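Local structure of glycogen synthase (Cyanobacterium sp. CLg1, 6GNF) at residues A[122-130]-A[237-245]; A[224-234]-A[249-260]. The protein belongs to the bacterial glycogen and starch synthases, two-domain proteins with a glycosyltransferase fold, and is modelled here with ADP and bound sugars. All coordinates share one frame; numbering follows the deposited sequence.

Contact 1. Residues A[122-130]-A[237-245]; sequences GPKDSVDYI and PLDEKTTEP. With BGC (beta-D-glucopyranose), chain D.
E240, I130 and V127 bury the most surface where loop 122-130 meets loop 237-245, and E240 reaches loop 122-130 through both its stem and its carboxylate. The aliphatic part runs past P123, D128 O and I130, with CB of E240 3.7 Å from CG2 of I130. Extended beyond CG (chi2 170°), the side chain delivers OE1 of E240 to the backbone N of I130 at 3.0 Å. The N-H...O angle is 160°, and the donor arrives on the anti side of the carboxylate, slightly out of its plane. The same oxygen lies near the ring plane of Y129, at the edge, 3.6 Å from its CD1; ring and carboxylate planes stand 81° apart.

V127 instead meets main chain. Its CG1 lies 3.4 Å from C of E240, while its CG2 is 3.2 Å from O of K241. That backbone is held by D239, whose OD1 accepts from N of K241 (an Asx turn) and from N of T242 (an Asx motif), with the hydroxyl of T242 donating to OD2.

D128 turns away from loop 237-245 to the beta-D-glucopyranose, whose O2 donates to OD2 of D128 at 2.8 Å. S126 and D128 belong to the glycan pocket, so this sugar-binding loop is backed by loop 237-245 through one hydrogen bond to a carboxylate, probably ionised, and van der Waals contacts of V127 with main chain and of I130 with the E240 stem.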
loop_
_atom_site.group_PDB
_atom_site.type_symbol
_atom_site.label_atom_id
_atom_site.label_comp_id
_atom_site.label_asym_id
_atom_site.label_seq_id
_atom_site.Cartn_x
_atom_site.Cartn_y
_atom_site.Cartn_z
ATOM N N GLY A 122 -10.410 11.636 1.066
ATOM C CA GLY A 122 -11.636 12.297 0.617
ATOM C C GLY A 122 -12.877 11.766 1.319
ATOM O O GLY A 122 -12.798 10.799 2.069
ATOM N N PRO A 123 -14.037 12.399 1.083
ATOM C CA PRO A 123 -15.285 11.988 1.742
ATOM C C PRO A 123 -15.879 10.666 1.207
ATOM O O PRO A 123 -16.261 9.803 1.999
ATOM C CB PRO A 123 -16.229 13.172 1.481
ATOM C CG PRO A 123 -15.709 13.828 0.248
ATOM C CD PRO A 123 -14.232 13.550 0.178
ATOM N N LYS A 124 -15.945 10.528 -0.116
ATOM C CA LYS A 124 -16.474 9.323 -0.778
ATOM C C LYS A 124 -15.338 8.329 -1.082
ATOM O O LYS A 124 -14.200 8.544 -0.662
ATOM C CB LYS A 124 -17.209 9.711 -2.073
ATOM C CG LYS A 124 -18.719 9.817 -1.962
ATOM C CD LYS A 124 -19.336 9.933 -3.349
ATOM C CE LYS A 124 -20.850 9.993 -3.293
ATOM N NZ LYS A 124 -21.330 11.207 -2.577
ATOM N N ASP A 125 -15.659 7.257 -1.812
ATOM C CA ASP A 125 -14.692 6.212 -2.182
ATOM C C ASP A 125 -13.560 6.713 -3.099
ATOM O O ASP A 125 -12.389 6.718 -2.705
ATOM C CB ASP A 125 -15.421 5.029 -2.841
ATOM C CG ASP A 125 -14.493 3.856 -3.148
ATOM O OD1 ASP A 125 -13.861 3.328 -2.208
ATOM O OD2 ASP A 125 -14.392 3.469 -4.334
ATOM N N SER A 126 -13.903 7.113 -4.323
ATOM C CA SER A 126 -12.904 7.597 -5.286
ATOM C C SER A 126 -12.703 9.109 -5.220
ATOM O O SER A 126 -11.726 9.628 -5.761
ATOM C CB SER A 126 -13.298 7.206 -6.710
ATOM O OG SER A 126 -13.108 5.820 -6.908
ATOM N N VAL A 127 -13.618 9.811 -4.551
ATOM C CA VAL A 127 -13.593 11.269 -4.504
ATOM C C VAL A 127 -12.491 11.760 -3.559
ATOM O O VAL A 127 -12.283 11.191 -2.484
ATOM C CB VAL A 127 -14.958 11.845 -4.066
ATOM C CG1 VAL A 127 -14.939 13.366 -4.102
ATOM C CG2 VAL A 127 -16.073 11.304 -4.956
ATOM N N ASP A 128 -11.794 12.818 -3.975
ATOM C CA ASP A 128 -10.755 13.448 -3.161
ATOM C C ASP A 128 -11.237 14.783 -2.585
ATOM O O ASP A 128 -12.064 15.466 -3.195
ATOM C CB ASP A 128 -9.498 13.701 -4.005
ATOM C CG ASP A 128 -8.797 12.418 -4.431
ATOM O OD1 ASP A 128 -8.679 11.471 -3.619
ATOM O OD2 ASP A 128 -8.338 12.372 -5.592
ATOM N N TYR A 129 -10.688 15.167 -1.430
ATOM C CA TYR A 129 -10.887 16.515 -0.905
ATOM C C TYR A 129 -10.337 17.516 -1.919
ATOM O O TYR A 129 -9.283 17.283 -2.519
ATOM C CB TYR A 129 -10.168 16.707 0.441
ATOM C CG TYR A 129 -10.708 15.871 1.583
ATOM C CD1 TYR A 129 -12.038 15.987 1.988
ATOM C CD2 TYR A 129 -9.886 14.974 2.269
ATOM C CE1 TYR A 129 -12.539 15.227 3.031
ATOM C CE2 TYR A 129 -10.377 14.209 3.317
ATOM C CZ TYR A 129 -11.709 14.344 3.695
ATOM O OH TYR A 129 -12.247 13.604 4.721
ATOM N N ILE A 130 -11.048 18.624 -2.120
ATOM C CA ILE A 130 -10.574 19.677 -3.027
ATOM C C ILE A 130 -9.169 20.164 -2.639
ATOM O O ILE A 130 -8.337 20.435 -3.499
ATOM C CB ILE A 130 -11.561 20.881 -3.111
ATOM C CG1 ILE A 130 -11.754 21.575 -1.750
ATOM C CG2 ILE A 130 -12.908 20.433 -3.672
ATOM C CD1 ILE A 130 -10.926 22.834 -1.559
ATOM N N PRO A 237 -12.258 16.163 -11.673
ATOM C CA PRO A 237 -12.018 17.569 -11.325
ATOM C C PRO A 237 -12.169 17.836 -9.822
ATOM O O PRO A 237 -12.930 17.147 -9.141
ATOM C CB PRO A 237 -13.074 18.327 -12.142
ATOM C CG PRO A 237 -14.159 17.335 -12.400
ATOM C CD PRO A 237 -13.560 15.956 -12.337
ATOM N N LEU A 238 -11.439 18.826 -9.317
ATOM C CA LEU A 238 -11.469 19.175 -7.895
ATOM C C LEU A 238 -12.786 19.883 -7.503
ATOM O O LEU A 238 -12.803 21.100 -7.290
ATOM C CB LEU A 238 -10.263 20.067 -7.553
ATOM C CG LEU A 238 -8.865 19.518 -7.862
ATOM C CD1 LEU A 238 -7.809 20.606 -7.717
ATOM C CD2 LEU A 238 -8.545 18.330 -6.967
ATOM N N ASP A 239 -13.881 19.121 -7.422
ATOM C CA ASP A 239 -15.175 19.640 -6.932
ATOM C C ASP A 239 -15.780 18.828 -5.767
ATOM O O ASP A 239 -16.908 19.087 -5.341
ATOM C CB ASP A 239 -16.189 19.773 -8.088
ATOM C CG ASP A 239 -16.585 18.430 -8.709
ATOM O OD1 ASP A 239 -16.494 17.376 -8.046
ATOM O OD2 ASP A 239 -17.016 18.443 -9.881
ATOM N N GLU A 240 -15.020 17.854 -5.271
ATOM C CA GLU A 240 -15.400 17.023 -4.117
ATOM C C GLU A 240 -16.703 16.222 -4.292
ATOM O O GLU A 240 -17.393 15.937 -3.315
ATOM C CB GLU A 240 -15.435 17.866 -2.826
ATOM C CG GLU A 240 -14.701 17.220 -1.655
ATOM C CD GLU A 240 -14.529 18.150 -0.465
ATOM O OE1 GLU A 240 -13.379 18.564 -0.188
ATOM O OE2 GLU A 240 -15.543 18.467 0.193
ATOM N N LYS A 241 -17.029 15.848 -5.529
ATOM C CA LYS A 241 -18.106 14.876 -5.775
ATOM C C LYS A 241 -17.925 14.092 -7.079
ATOM O O LYS A 241 -17.996 12.862 -7.060
ATOM C CB LYS A 241 -19.498 15.531 -5.714
ATOM C CG LYS A 241 -19.752 16.652 -6.704
ATOM C CD LYS A 241 -21.163 17.198 -6.544
ATOM C CE LYS A 241 -21.411 18.386 -7.462
ATOM N NZ LYS A 241 -20.493 19.524 -7.172
ATOM N N THR A 242 -17.672 14.790 -8.187
ATOM C CA THR A 242 -17.533 14.154 -9.503
ATOM C C THR A 242 -16.554 12.982 -9.470
ATOM O O THR A 242 -15.412 13.122 -9.030
ATOM C CB THR A 242 -17.075 15.157 -10.579
ATOM O OG1 THR A 242 -18.023 16.226 -10.669
ATOM C CG2 THR A 242 -16.958 14.479 -11.946
ATOM N N THR A 243 -17.023 11.829 -9.943
ATOM C CA THR A 243 -16.252 10.590 -9.908
ATOM C C THR A 243 -15.682 10.202 -11.289
ATOM O O THR A 243 -14.797 9.347 -11.366
ATOM C CB THR A 243 -17.107 9.440 -9.317
ATOM O OG1 THR A 243 -16.247 8.433 -8.766
ATOM C CG2 THR A 243 -18.064 8.827 -10.371
ATOM N N GLU A 244 -16.174 10.845 -12.355
ATOM C CA GLU A 244 -15.740 10.558 -13.727
ATOM C C GLU A 244 -14.403 11.254 -14.044
ATOM O O GLU A 244 -14.343 12.489 -14.081
ATOM C CB GLU A 244 -16.814 11.011 -14.731
ATOM C CG GLU A 244 -18.183 10.362 -14.545
ATOM C CD GLU A 244 -19.100 11.147 -13.619
ATOM O OE1 GLU A 244 -19.835 10.517 -12.831
ATOM O OE2 GLU A 244 -19.084 12.394 -13.675
ATOM N N PRO A 245 -13.313 10.465 -14.272
ATOM C CA PRO A 245 -12.031 11.108 -14.628
ATOM C C PRO A 245 -12.070 11.820 -15.980
ATOM O O PRO A 245 -12.826 11.416 -16.864
ATOM C CB PRO A 245 -11.038 9.931 -14.676
ATOM C CG PRO A 245 -11.672 8.844 -13.876
ATOM C CD PRO A 245 -13.146 9.003 -14.117
HETATM C C2 BGC D . -8.367 9.376 -6.756
HETATM C C3 BGC D . -7.195 9.006 -5.846
HETATM C C4 BGC D . -7.615 7.828 -4.959
HETATM C C5 BGC D . -8.287 6.686 -5.738
HETATM C C6 BGC D . -9.013 5.746 -4.785
HETATM C C1 BGC D . -8.719 8.139 -7.589
HETATM O O1 BGC D . -9.695 8.454 -8.588
HETATM O O2 BGC D . -8.062 10.491 -7.606
HETATM O O3 BGC D . -6.755 10.120 -5.046
HETATM O O4 BGC D . -6.456 7.303 -4.312
HETATM O O5 BGC D . -9.233 7.136 -6.713
HETATM O O6 BGC D . -8.788 4.414 -5.237
#

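Contact 2. Residues A[224-234]-A[249-260]; sequences LSDLSFNTQFA and PEPMYMLNWLKA
CD2 of L227 presses on CB of A260 at 3.6 Å, the close-packed end of this contact, where helix 224-227 passes into strand 228-231. Nearby, NZ of K259 donates to two carbonyls, each at 2.8 Å: O of S228, in the carbonyl plane, and O of D226, from above that plane. N256 caps helix 257-264, its OD1 accepting from N of K259. With CG anti to its backbone N (chi1 -172°), N256 places ND2 over the centre of the F229 ring, 3.5 Å above its plane; ring and amide planes are 66° apart, and ND2 bonds outward to Q206.

Beyond this end, strands 228-231 and 251-256 run antiparallel, their axes 4.5 Å apart at 156°, as neighbours in a three-stranded sheet completed by strand 208-209. N of M254 donates to O of F229, and T231 and M252 bond to each other through both backbone N-H groups. F229, T231, M252 and M254 share one face, where F229, T231 and M254 touch R208. There the bent M254 chain brings CE within 3.5 Å of CG2 of T231, a tight carbon pair.

N230 and Y253 occupy the other, more exposed face. OH of Y253 donates to OG of S228 at 2.9 Å, and OD1 of N230 lies at the ring edge. Toward solvent, a water bridges NZ of K259 to O of S225. P249 and E250 are poorly ordered, with extended Q232 against their backbone.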
loop_
_atom_site.group_PDB
_atom_site.type_symbol
_atom_site.label_atom_id
_atom_site.label_comp_id
_atom_site.label_asym_id
_atom_site.label_seq_id
_atom_site.Cartn_x
_atom_site.Cartn_y
_atom_site.Cartn_z
ATOM N N LEU A 224 9.286 24.592 -12.005
ATOM C CA LEU A 224 8.115 24.471 -12.858
ATOM C C LEU A 224 8.297 23.384 -13.911
ATOM O O LEU A 224 7.384 22.602 -14.178
ATOM C CB LEU A 224 7.835 25.795 -13.556
ATOM C CG LEU A 224 6.449 26.392 -13.390
ATOM C CD1 LEU A 224 6.365 27.649 -14.250
ATOM C CD2 LEU A 224 5.369 25.394 -13.770
ATOM N N SER A 225 9.478 23.353 -14.511
ATOM C CA SER A 225 9.796 22.346 -15.503
ATOM C C SER A 225 9.753 20.919 -14.945
ATOM O O SER A 225 9.248 20.014 -15.607
ATOM C CB SER A 225 11.164 22.632 -16.116
ATOM O OG SER A 225 11.556 21.571 -16.957
ATOM N N ASP A 226 10.283 20.723 -13.741
ATOM C CA ASP A 226 10.254 19.413 -13.085
ATOM C C ASP A 226 8.814 18.961 -12.805
ATOM O O ASP A 226 8.486 17.790 -12.950
ATOM C CB ASP A 226 11.027 19.445 -11.767
ATOM C CG ASP A 226 12.529 19.545 -11.948
ATOM O OD1 ASP A 226 13.055 19.216 -13.028
ATOM O OD2 ASP A 226 13.191 19.959 -10.970
ATOM N N LEU A 227 7.957 19.908 -12.428
ATOM C CA LEU A 227 6.552 19.623 -12.141
ATOM C C LEU A 227 5.706 19.425 -13.402
ATOM O O LEU A 227 4.619 18.864 -13.350
ATOM C CB LEU A 227 5.945 20.756 -11.312
ATOM C CG LEU A 227 6.367 20.767 -9.843
ATOM C CD1 LEU A 227 6.234 22.157 -9.244
ATOM C CD2 LEU A 227 5.545 19.760 -9.058
ATOM N N SER A 228 6.198 19.898 -14.538
ATOM C CA SER A 228 5.403 19.939 -15.755
ATOM C C SER A 228 5.143 18.565 -16.352
ATOM O O SER A 228 5.940 17.643 -16.188
ATOM C CB SER A 228 6.082 20.846 -16.770
ATOM O OG SER A 228 6.107 22.172 -16.245
ATOM N N PHE A 229 3.995 18.427 -17.011
ATOM C CA PHE A 229 3.535 17.128 -17.477
ATOM C C PHE A 229 2.433 17.262 -18.524
ATOM O O PHE A 229 1.564 18.125 -18.408
ATOM C CB PHE A 229 3.011 16.331 -16.290
ATOM C CG PHE A 229 2.778 14.886 -16.583
ATOM C CD1 PHE A 229 3.842 14.035 -16.831
ATOM C CD2 PHE A 229 1.494 14.365 -16.582
ATOM C CE1 PHE A 229 3.630 12.687 -17.086
ATOM C CE2 PHE A 229 1.276 13.025 -16.838
ATOM C CZ PHE A 229 2.346 12.185 -17.090
ATOM N N ASN A 230 2.480 16.406 -19.539
ATOM C CA ASN A 230 1.463 16.390 -20.584
ATOM C C ASN A 230 0.854 15.025 -20.739
ATOM O O ASN A 230 1.576 14.053 -20.895
ATOM C CB ASN A 230 2.059 16.797 -21.924
ATOM C CG ASN A 230 1.963 18.276 -22.160
ATOM O OD1 ASN A 230 2.704 19.056 -21.567
ATOM N ND2 ASN A 230 1.045 18.679 -23.030
ATOM N N THR A 231 -0.472 14.967 -20.787
ATOM C CA THR A 231 -1.179 13.694 -20.880
ATOM C C THR A 231 -2.621 13.883 -21.317
ATOM O O THR A 231 -3.126 15.010 -21.323
ATOM C CB THR A 231 -1.177 12.961 -19.526
ATOM O OG1 THR A 231 -1.841 11.698 -19.635
ATOM C CG2 THR A 231 -1.877 13.791 -18.448
ATOM N N GLN A 232 -3.277 12.767 -21.630
ATOM C CA GLN A 232 -4.702 12.746 -21.962
ATOM C C GLN A 232 -5.567 12.295 -20.778
ATOM O O GLN A 232 -6.787 12.327 -20.865
ATOM C CB GLN A 232 -4.941 11.818 -23.147
ATOM C CG GLN A 232 -4.223 12.247 -24.410
ATOM C CD GLN A 232 -4.537 11.331 -25.579
ATOM O OE1 GLN A 232 -4.566 10.106 -25.428
ATOM N NE2 GLN A 232 -4.806 11.918 -26.742
ATOM N N PHE A 233 -4.935 11.931 -19.663
ATOM C CA PHE A 233 -5.625 11.291 -18.543
ATOM C C PHE A 233 -5.466 12.072 -17.220
ATOM O O PHE A 233 -4.510 11.844 -16.472
ATOM C CB PHE A 233 -5.116 9.849 -18.387
ATOM C CG PHE A 233 -5.083 9.062 -19.680
ATOM C CD1 PHE A 233 -6.265 8.685 -20.319
ATOM C CD2 PHE A 233 -3.870 8.691 -20.259
ATOM C CE1 PHE A 233 -6.231 7.970 -21.508
ATOM C CE2 PHE A 233 -3.837 7.968 -21.445
ATOM C CZ PHE A 233 -5.020 7.602 -22.070
ATOM N N ALA A 234 -6.400 12.984 -16.941
ATOM C CA ALA A 234 -6.414 13.719 -15.666
ATOM C C ALA A 234 -7.302 13.001 -14.651
ATOM O O ALA A 234 -8.201 12.250 -15.038
ATOM C CB ALA A 234 -6.908 15.144 -15.875
ATOM N N PRO A 249 -9.253 13.935 -25.953
ATOM C CA PRO A 249 -8.648 13.571 -27.236
ATOM C C PRO A 249 -7.248 14.181 -27.394
ATOM O O PRO A 249 -6.377 13.563 -28.005
ATOM C CB PRO A 249 -9.628 14.145 -28.274
ATOM C CG PRO A 249 -10.369 15.221 -27.562
ATOM C CD PRO A 249 -10.445 14.789 -26.127
ATOM N N GLU A 250 -7.041 15.373 -26.830
ATOM C CA GLU A 250 -5.749 16.063 -26.881
ATOM C C GLU A 250 -4.964 15.833 -25.598
ATOM O O GLU A 250 -5.562 15.603 -24.546
ATOM C CB GLU A 250 -5.946 17.576 -27.056
ATOM C CG GLU A 250 -6.991 17.981 -28.085
ATOM C CD GLU A 250 -6.670 17.493 -29.485
ATOM O OE1 GLU A 250 -7.403 17.875 -30.427
ATOM O OE2 GLU A 250 -5.688 16.735 -29.651
ATOM N N PRO A 251 -3.621 15.904 -25.673
ATOM C CA PRO A 251 -2.833 15.889 -24.442
ATOM C C PRO A 251 -2.751 17.288 -23.814
ATOM O O PRO A 251 -2.299 18.228 -24.459
ATOM C CB PRO A 251 -1.462 15.394 -24.910
ATOM C CG PRO A 251 -1.386 15.763 -26.363
ATOM C CD PRO A 251 -2.769 16.095 -26.860
ATOM N N MET A 252 -3.195 17.410 -22.566
ATOM C CA MET A 252 -3.302 18.701 -21.897
ATOM C C MET A 252 -2.193 18.876 -20.856
ATOM O O MET A 252 -1.657 17.905 -20.314
ATOM C CB MET A 252 -4.681 18.853 -21.247
ATOM C CG MET A 252 -4.924 17.941 -20.049
ATOM S SD MET A 252 -6.674 17.848 -19.552
ATOM C CE MET A 252 -7.136 16.227 -20.150
ATOM N N TYR A 253 -1.882 20.130 -20.555
ATOM C CA TYR A 253 -0.803 20.459 -19.638
ATOM C C TYR A 253 -1.291 20.440 -18.196
ATOM O O TYR A 253 -2.396 20.873 -17.916
ATOM C CB TYR A 253 -0.228 21.828 -19.982
ATOM C CG TYR A 253 0.782 22.301 -18.974
ATOM C CD1 TYR A 253 2.043 21.723 -18.909
ATOM C CD2 TYR A 253 0.471 23.309 -18.055
ATOM C CE1 TYR A 253 2.973 22.148 -17.971
ATOM C CE2 TYR A 253 1.400 23.737 -17.107
ATOM C CZ TYR A 253 2.649 23.162 -17.072
ATOM O OH TYR A 253 3.583 23.567 -16.135
ATOM N N MET A 254 -0.459 19.933 -17.289
ATOM C CA MET A 254 -0.778 19.913 -15.857
ATOM C C MET A 254 0.488 19.717 -15.021
ATOM O O MET A 254 1.590 19.664 -15.573
ATOM C CB MET A 254 -1.803 18.815 -15.546
ATOM C CG MET A 254 -1.320 17.391 -15.788
ATOM S SD MET A 254 -2.623 16.115 -15.730
ATOM C CE MET A 254 -3.591 16.510 -17.179
ATOM N N LEU A 255 0.317 19.643 -13.701
ATOM C CA LEU A 255 1.402 19.330 -12.778
ATOM C C LEU A 255 1.400 17.852 -12.417
ATOM O O LEU A 255 0.365 17.199 -12.461
ATOM C CB LEU A 255 1.263 20.139 -11.491
ATOM C CG LEU A 255 1.013 21.638 -11.651
ATOM C CD1 LEU A 255 0.897 22.287 -10.285
ATOM C CD2 LEU A 255 2.108 22.312 -12.467
ATOM N N ASN A 256 2.566 17.349 -12.024
ATOM C CA ASN A 256 2.750 15.966 -11.608
ATOM C C ASN A 256 3.795 15.938 -10.504
ATOM O O ASN A 256 4.991 16.029 -10.773
ATOM C CB ASN A 256 3.199 15.112 -12.798
ATOM C CG ASN A 256 3.234 13.627 -12.486
ATOM O OD1 ASN A 256 3.777 13.198 -11.468
ATOM N ND2 ASN A 256 2.658 12.828 -13.368
ATOM N N TRP A 257 3.339 15.785 -9.261
ATOM C CA TRP A 257 4.209 15.861 -8.093
ATOM C C TRP A 257 5.240 14.743 -8.072
ATOM O O TRP A 257 6.406 14.968 -7.750
ATOM C CB TRP A 257 3.392 15.765 -6.807
ATOM C CG TRP A 257 2.594 16.966 -6.430
ATOM C CD1 TRP A 257 2.269 18.029 -7.212
ATOM C CD2 TRP A 257 1.993 17.203 -5.156
ATOM N NE1 TRP A 257 1.511 18.931 -6.492
ATOM C CE2 TRP A 257 1.323 18.436 -5.229
ATOM C CE3 TRP A 257 1.955 16.485 -3.958
ATOM C CZ2 TRP A 257 0.631 18.972 -4.148
ATOM C CZ3 TRP A 257 1.256 17.021 -2.881
ATOM C CH2 TRP A 257 0.612 18.255 -2.983
ATOM N N LEU A 258 4.809 13.528 -8.400
ATOM C CA LEU A 258 5.686 12.370 -8.310
ATOM C C LEU A 258 6.844 12.493 -9.284
ATOM O O LEU A 258 7.951 12.069 -8.981
ATOM C CB LEU A 258 4.921 11.082 -8.601
ATOM C CG LEU A 258 5.711 9.789 -8.397
ATOM C CD1 LEU A 258 6.193 9.677 -6.965
ATOM C CD2 LEU A 258 4.837 8.601 -8.748
ATOM N N LYS A 259 6.557 13.017 -10.472
ATOM C CA LYS A 259 7.595 13.314 -11.457
ATOM C C LYS A 259 8.647 14.241 -10.859
ATOM O O LYS A 259 9.830 13.940 -10.921
ATOM C CB LYS A 259 6.984 13.956 -12.696
ATOM C CG LYS A 259 7.998 14.427 -13.732
ATOM C CD LYS A 259 7.312 14.757 -15.046
ATOM C CE LYS A 259 8.242 15.456 -16.028
ATOM N NZ LYS A 259 8.585 16.841 -15.603
ATOM N N ALA A 260 8.200 15.351 -10.272
ATOM C CA ALA A 260 9.108 16.301 -9.635
ATOM C C ALA A 260 9.906 15.644 -8.514
ATOM O O ALA A 260 11.086 15.932 -8.334
ATOM C CB ALA A 260 8.339 17.503 -9.100
HETATM O O HOH W 1 10.560 17.689 -17.119
#

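How the contacts relate
The two contacts have centres 19 Å apart and interleave along the chain in the order 122-130, 224-234, 237-245, 249-260. Both lie within the starch synthase catalytic domain. Strands 233-234 and 246-248 form a separate two-stranded sheet from which loop 237-245 projects, so contact 1 uses the connection between the two segments of contact 2. The contacts touch directly, CB of P245 packing 3.7 Å from O of A234. A further tie runs through W257 of contact 2, which packs on helix 132-144, the helix following loop 122-130. The antiparallel sheet of contact 2 is thus tied to the glycan-pocket loop both by the chain through 237-245 and by that packing of W257.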